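Local structure of envelope glycoprotein (Thogoto virus, 5XEA) at the interface of chains A and B. The protein probably attaches the virus to its host-cell receptor and drives fusion of the viral and host membranes, as a trimeric fusogen of the baculovirus gp64 family. Coordinates in Å, arbitrary orientation; residue numbers count along the deposited sequence, not the author numbering. Chains: chain A/B, Envelope glycoprotein.

Contact 1: the interface of chains A and B. Residues chain A 10-14; chain B 392-397.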
loop_
_atom_site.group_PDB
_atom_site.type_symbol
_atom_site.label_atom_id
_atom_site.label_comp_id
_atom_site.label_asym_id
_atom_site.label_seq_id
_atom_site.Cartn_x
_atom_site.Cartn_y
_atom_site.Cartn_z
ATOM N N PRO A 10 10.904 -54.988 -27.743
ATOM C CA PRO A 10 11.414 -54.726 -26.392
ATOM C C PRO A 10 10.903 -53.429 -25.751
ATOM O O PRO A 10 10.525 -52.480 -26.444
ATOM C CB PRO A 10 12.930 -54.648 -26.608
ATOM C CG PRO A 10 13.076 -54.124 -27.997
ATOM C CD PRO A 10 11.917 -54.705 -28.777
ATOM N N TYR A 11 10.851 -53.431 -24.421
ATOM C CA TYR A 11 10.535 -52.260 -23.617
ATOM C C TYR A 11 11.758 -51.830 -22.818
ATOM O O TYR A 11 12.714 -52.595 -22.624
ATOM C CB TYR A 11 9.383 -52.543 -22.641
ATOM C CG TYR A 11 8.119 -53.019 -23.283
ATOM C CD1 TYR A 11 7.127 -52.125 -23.642
ATOM C CD2 TYR A 11 7.915 -54.372 -23.536
ATOM C CE1 TYR A 11 5.963 -52.560 -24.240
ATOM C CE2 TYR A 11 6.751 -54.819 -24.130
ATOM C CZ TYR A 11 5.781 -53.907 -24.480
ATOM O OH TYR A 11 4.623 -54.331 -25.074
ATOM N N ILE A 12 11.693 -50.598 -22.320
ATOM C CA ILE A 12 12.682 -50.052 -21.399
ATOM C C ILE A 12 11.945 -49.172 -20.390
ATOM O O ILE A 12 10.881 -48.620 -20.684
ATOM C CB ILE A 12 13.781 -49.266 -22.158
ATOM C CG1 ILE A 12 14.932 -48.892 -21.229
ATOM C CG2 ILE A 12 13.196 -48.012 -22.816
ATOM C CD1 ILE A 12 16.101 -48.217 -21.935
ATOM N N LEU A 13 12.480 -49.084 -19.174
ATOM C CA LEU A 13 11.855 -48.237 -18.162
ATOM C C LEU A 13 12.178 -46.783 -18.483
ATOM O O LEU A 13 13.349 -46.423 -18.617
ATOM C CB LEU A 13 12.340 -48.610 -16.764
ATOM C CG LEU A 13 11.899 -49.990 -16.273
ATOM C CD1 LEU A 13 12.484 -50.264 -14.903
ATOM C CD2 LEU A 13 10.367 -50.122 -16.255
ATOM N N ASP A 14 11.150 -45.966 -18.670
ATOM C CA ASP A 14 11.366 -44.528 -18.858
ATOM C C ASP A 14 11.950 -43.887 -17.604
ATOM O O ASP A 14 11.541 -44.185 -16.481
ATOM C CB ASP A 14 10.053 -43.816 -19.204
ATOM C CG ASP A 14 9.633 -44.012 -20.652
ATOM O OD1 ASP A 14 10.509 -44.194 -21.523
ATOM O OD2 ASP A 14 8.411 -43.969 -20.907
ATOM N N PRO B 392 13.018 -49.275 -28.323
ATOM C CA PRO B 392 12.232 -49.867 -27.235
ATOM C C PRO B 392 11.055 -48.976 -26.862
ATOM O O PRO B 392 11.146 -47.748 -26.888
ATOM C CB PRO B 392 13.236 -49.977 -26.083
ATOM C CG PRO B 392 14.576 -49.917 -26.728
ATOM C CD PRO B 392 14.423 -49.056 -27.936
ATOM N N ILE B 393 9.939 -49.613 -26.527
ATOM C CA ILE B 393 8.767 -48.895 -26.053
ATOM C C ILE B 393 8.998 -48.481 -24.605
ATOM O O ILE B 393 9.327 -49.308 -23.744
ATOM C CB ILE B 393 7.512 -49.761 -26.195
ATOM C CG1 ILE B 393 7.371 -50.241 -27.648
ATOM C CG2 ILE B 393 6.278 -48.998 -25.740
ATOM C CD1 ILE B 393 6.562 -51.507 -27.794
ATOM N N GLY B 394 8.866 -47.188 -24.334
ATOM C CA GLY B 394 9.064 -46.714 -22.980
ATOM C C GLY B 394 7.910 -47.137 -22.095
ATOM O O GLY B 394 6.748 -47.151 -22.507
ATOM N N ILE B 395 8.246 -47.557 -20.886
ATOM C CA ILE B 395 7.253 -47.797 -19.847
ATOM C C ILE B 395 7.525 -46.820 -18.710
ATOM O O ILE B 395 8.660 -46.726 -18.224
ATOM C CB ILE B 395 7.280 -49.243 -19.339
ATOM C CG1 ILE B 395 6.742 -50.208 -20.405
ATOM C CG2 ILE B 395 6.465 -49.386 -18.069
ATOM C CD1 ILE B 395 6.775 -51.642 -19.939
ATOM N N ASP B 396 6.498 -46.096 -18.306
ATOM C CA ASP B 396 6.600 -45.056 -17.272
ATOM C C ASP B 396 5.958 -45.613 -16.005
ATOM O O ASP B 396 4.733 -45.713 -15.918
ATOM C CB ASP B 396 5.915 -43.776 -17.738
ATOM C CG ASP B 396 5.844 -42.690 -16.636
ATOM O OD1 ASP B 396 6.608 -42.762 -15.644
ATOM O OD2 ASP B 396 5.031 -41.747 -16.785
ATOM N N ILE B 397 6.788 -45.999 -15.034
ATOM C CA ILE B 397 6.282 -46.436 -13.737
ATOM C C ILE B 397 6.125 -45.271 -12.761
ATOM O O ILE B 397 5.596 -45.466 -11.659
ATOM C CB ILE B 397 7.212 -47.489 -13.103
ATOM C CG1 ILE B 397 8.514 -46.807 -12.658
ATOM C CG2 ILE B 397 7.524 -48.595 -14.080
ATOM C CD1 ILE B 397 9.532 -47.737 -12.036
HETATM O O HOH W 1 9.540 -45.891 -15.729
#
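The backbone carbonyl oxygen of B:Ile395 is gripped twice: by the amide of A:Asp14 (N to O, 2.6 Å) and by water 1. The A:Asp14 N-H comes in from above the carbonyl plane, 32° out of it; the water, second partner of the same oxygen, also joins the carbonyl O of A:Asp14 and the amide of B:Ile397. This is an intermolecular parallel beta-pairing in a gp64-type fusogen, between strand 7-13 of chain A and strand 393-395 of chain B. A:Ile12 faces the partner with both backbone polar atoms: its N gives to B:Ile393 O at 3.0 Å, while its O takes B:Ile395 N at 2.8 Å, nearly along the C=O axis. One step back, B:Ile393 N meets A:Pro10 O in the carbonyl plane at 2.9 Å.

A:Tyr11 carries the apolar contact. Its CG stands anti to the carbonyl carbon (chi1 -57°), so the ring runs alongside B:Ile393, with CD1 3.5 Å from B:Ile393 CB, while CD1 of B:Ile395 crosses obliquely against the ring's CD1 and CG. Further along, A:Leu13 CD2 touches B:Ile397 CG2. A:Ile12 has CG1 anti to its N (chi1 -171°), which leaves CG2 to pack beside B:Pro392 CB at 3.8 Å. The carboxylate of A:Asp14 folds over B:Gly394, where no side chain stands in its way, with CG 3.6 Å from the glycine CA.

Contact 2: the interface of chains A and B. Residues chain A 59-62; chain B 56, 58-59, 64, 129, 131.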
loop_
_atom_site.group_PDB
_atom_site.type_symbol
_atom_site.label_atom_id
_atom_site.label_comp_id
_atom_site.label_asym_id
_atom_site.label_seq_id
_atom_site.Cartn_x
_atom_site.Cartn_y
_atom_site.Cartn_z
ATOM N N LEU A 59 -15.588 59.586 4.268
ATOM C CA LEU A 59 -15.720 58.963 2.952
ATOM C C LEU A 59 -15.608 59.969 1.811
ATOM O O LEU A 59 -15.418 59.570 0.660
ATOM C CB LEU A 59 -17.041 58.201 2.863
ATOM C CG LEU A 59 -17.009 56.817 3.524
ATOM C CD1 LEU A 59 -18.308 56.068 3.244
ATOM C CD2 LEU A 59 -15.812 56.013 3.015
ATOM N N VAL A 60 -15.701 61.268 2.094
ATOM C CA VAL A 60 -15.533 62.235 1.017
ATOM C C VAL A 60 -14.079 62.280 0.540
ATOM O O VAL A 60 -13.816 62.537 -0.638
ATOM C CB VAL A 60 -16.054 63.610 1.485
ATOM C CG1 VAL A 60 -15.448 63.960 2.834
ATOM C CG2 VAL A 60 -15.776 64.693 0.441
ATOM N N ASP A 61 -13.121 61.983 1.418
ATOM C CA ASP A 61 -11.696 62.040 1.088
ATOM C C ASP A 61 -11.259 60.771 0.341
ATOM O O ASP A 61 -11.385 59.662 0.865
ATOM C CB ASP A 61 -10.893 62.199 2.374
ATOM C CG ASP A 61 -9.420 62.475 2.127
ATOM O OD1 ASP A 61 -8.882 62.105 1.061
ATOM O OD2 ASP A 61 -8.798 63.077 3.028
ATOM N N SER A 62 -10.695 60.931 -0.856
ATOM C CA SER A 62 -10.300 59.758 -1.636
ATOM C C SER A 62 -9.105 59.026 -1.039
ATOM O O SER A 62 -8.767 57.940 -1.519
ATOM C CB SER A 62 -9.979 60.162 -3.073
ATOM O OG SER A 62 -8.911 61.092 -3.092
ATOM N N ASN B 56 -20.246 55.089 -3.364
ATOM C CA ASN B 56 -19.809 55.862 -2.211
ATOM C C ASN B 56 -20.707 57.099 -2.094
ATOM O O ASN B 56 -20.497 58.091 -2.792
ATOM C CB ASN B 56 -18.346 56.259 -2.373
ATOM C CG ASN B 56 -17.799 56.980 -1.161
ATOM O OD1 ASN B 56 -18.541 57.367 -0.264
ATOM N ND2 ASN B 56 -16.487 57.151 -1.127
ATOM N N GLY B 58 -21.223 58.362 1.154
ATOM C CA GLY B 58 -21.001 58.666 2.554
ATOM C C GLY B 58 -21.816 57.720 3.425
ATOM O O GLY B 58 -22.764 57.106 2.926
ATOM N N LEU B 59 -21.488 57.577 4.718
ATOM C CA LEU B 59 -22.175 56.572 5.530
ATOM C C LEU B 59 -23.616 56.958 5.854
ATOM O O LEU B 59 -24.398 56.091 6.244
ATOM C CB LEU B 59 -21.398 56.306 6.818
ATOM C CG LEU B 59 -20.185 55.366 6.628
ATOM C CD1 LEU B 59 -19.614 54.868 7.962
ATOM C CD2 LEU B 59 -20.571 54.200 5.731
ATOM N N THR B 64 -24.764 53.369 0.280
ATOM C CA THR B 64 -23.306 53.277 0.253
ATOM C C THR B 64 -22.914 51.836 0.573
ATOM O O THR B 64 -23.446 51.233 1.510
ATOM C CB THR B 64 -22.668 54.257 1.244
ATOM O OG1 THR B 64 -22.855 55.616 0.795
ATOM C CG2 THR B 64 -21.169 53.982 1.384
ATOM N N TRP B 129 -13.440 54.758 -3.470
ATOM C CA TRP B 129 -12.865 55.958 -2.882
ATOM C C TRP B 129 -13.359 57.248 -3.538
ATOM O O TRP B 129 -12.933 58.330 -3.120
ATOM C CB TRP B 129 -11.330 55.914 -2.921
ATOM C CG TRP B 129 -10.744 55.467 -4.222
ATOM C CD1 TRP B 129 -10.240 54.223 -4.507
ATOM C CD2 TRP B 129 -10.555 56.256 -5.403
ATOM N NE1 TRP B 129 -9.768 54.191 -5.798
ATOM C CE2 TRP B 129 -9.948 55.425 -6.369
ATOM C CE3 TRP B 129 -10.858 57.584 -5.744
ATOM C CZ2 TRP B 129 -9.640 55.870 -7.650
ATOM C CZ3 TRP B 129 -10.545 58.027 -7.019
ATOM C CH2 TRP B 129 -9.940 57.170 -7.955
ATOM N N PHE B 131 -16.046 59.702 -3.866
ATOM C CA PHE B 131 -17.268 60.164 -3.221
ATOM C C PHE B 131 -18.301 60.614 -4.244
ATOM O O PHE B 131 -17.977 61.319 -5.202
ATOM C CB PHE B 131 -16.972 61.312 -2.261
ATOM C CG PHE B 131 -18.208 61.868 -1.607
ATOM C CD1 PHE B 131 -18.902 61.118 -0.675
ATOM C CD2 PHE B 131 -18.687 63.148 -1.940
ATOM C CE1 PHE B 131 -20.039 61.615 -0.073
ATOM C CE2 PHE B 131 -19.832 63.653 -1.344
ATOM C CZ PHE B 131 -20.510 62.893 -0.403
HETATM O O HOH W 2 -13.549 60.892 -2.860
#
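One face of the B:Phe131 ring receives A:Val60, whose CB sits 4.1 Å above the plane and offset toward the rim. The two side chains cross obliquely, the valine CG2 branch reaching ring atom CD2 while the backbone CA of A:Val60 packs on B:Phe131 CB at 3.7 Å. The phenylalanine CG is anti to its backbone N (chi1 178°), which turns the ring so that CG and CD1 lie beside A:Val60 CA. The indole of B:Trp129 is touched at its benzo-ring atom CE3 by A:Ser62 CB, at 3.8 Å; a B:Trp129 chi1 of 45°, with CG between backbone N and carbonyl carbon, places the indole for this contact.

Between the two aromatic residues, water 2 ties the backbones together. It bonds to A:Val60 O and B:Trp129 O, and to the amide N of B:Phe131 at 2.9 Å, so it satisfies polar groups on both chains.

A direct hydrogen bond comes from the side-chain amide of B:Asn56, whose ND2 gives to A:Leu59 O at 3.2 Å, from above the carbonyl plane and with the acceptor tilted 21° from the amide plane. Its orientation is set from behind: B:Gly58 N donates to OD1 in the carbonyl plane, 3.2 Å away, and B:Thr64 OG1 in turn holds B:Gly58 O at 2.6 Å. Over this braced corner lies A:Leu59, crossing the asparagine obliquely; its CD1 tip rests on B:Gly58 CA, B:Leu59 CD2 (3.8 Å) and B:Thr64 CG2. The two Leu59 residues thus meet in unlike roles, that of chain A inserting and that of chain B lining the receiving surface.

In the fold, this loop-loop contact between neighbouring subunits joins the loop after strand 40-56 of chain A to its counterpart in chain B, beside the segment preceding strand 133-149, at the trimer tip where gp64-type (class III) fusogens probably carry their membrane-inserting fusion loops.

Contacts 1 and 2 lie near opposite ends of the elongated assembly, the centres of their C-alpha atoms about 112 Å apart, and share no residue or secondary-structure element. Helices 282-327 span from the contact 1 end to about the middle of the molecule, and beta-rich parts continue to contact 2. Contact 1 joins an N-terminal strand to a late strand of the neighbour through backbone pairing, whereas contact 2 joins tip loops mostly through side chains. Because the deposited assembly holds three copies, each contact would recur around the trimer, so the subunits would be tied together near both ends, in addition to any packing of the central helices.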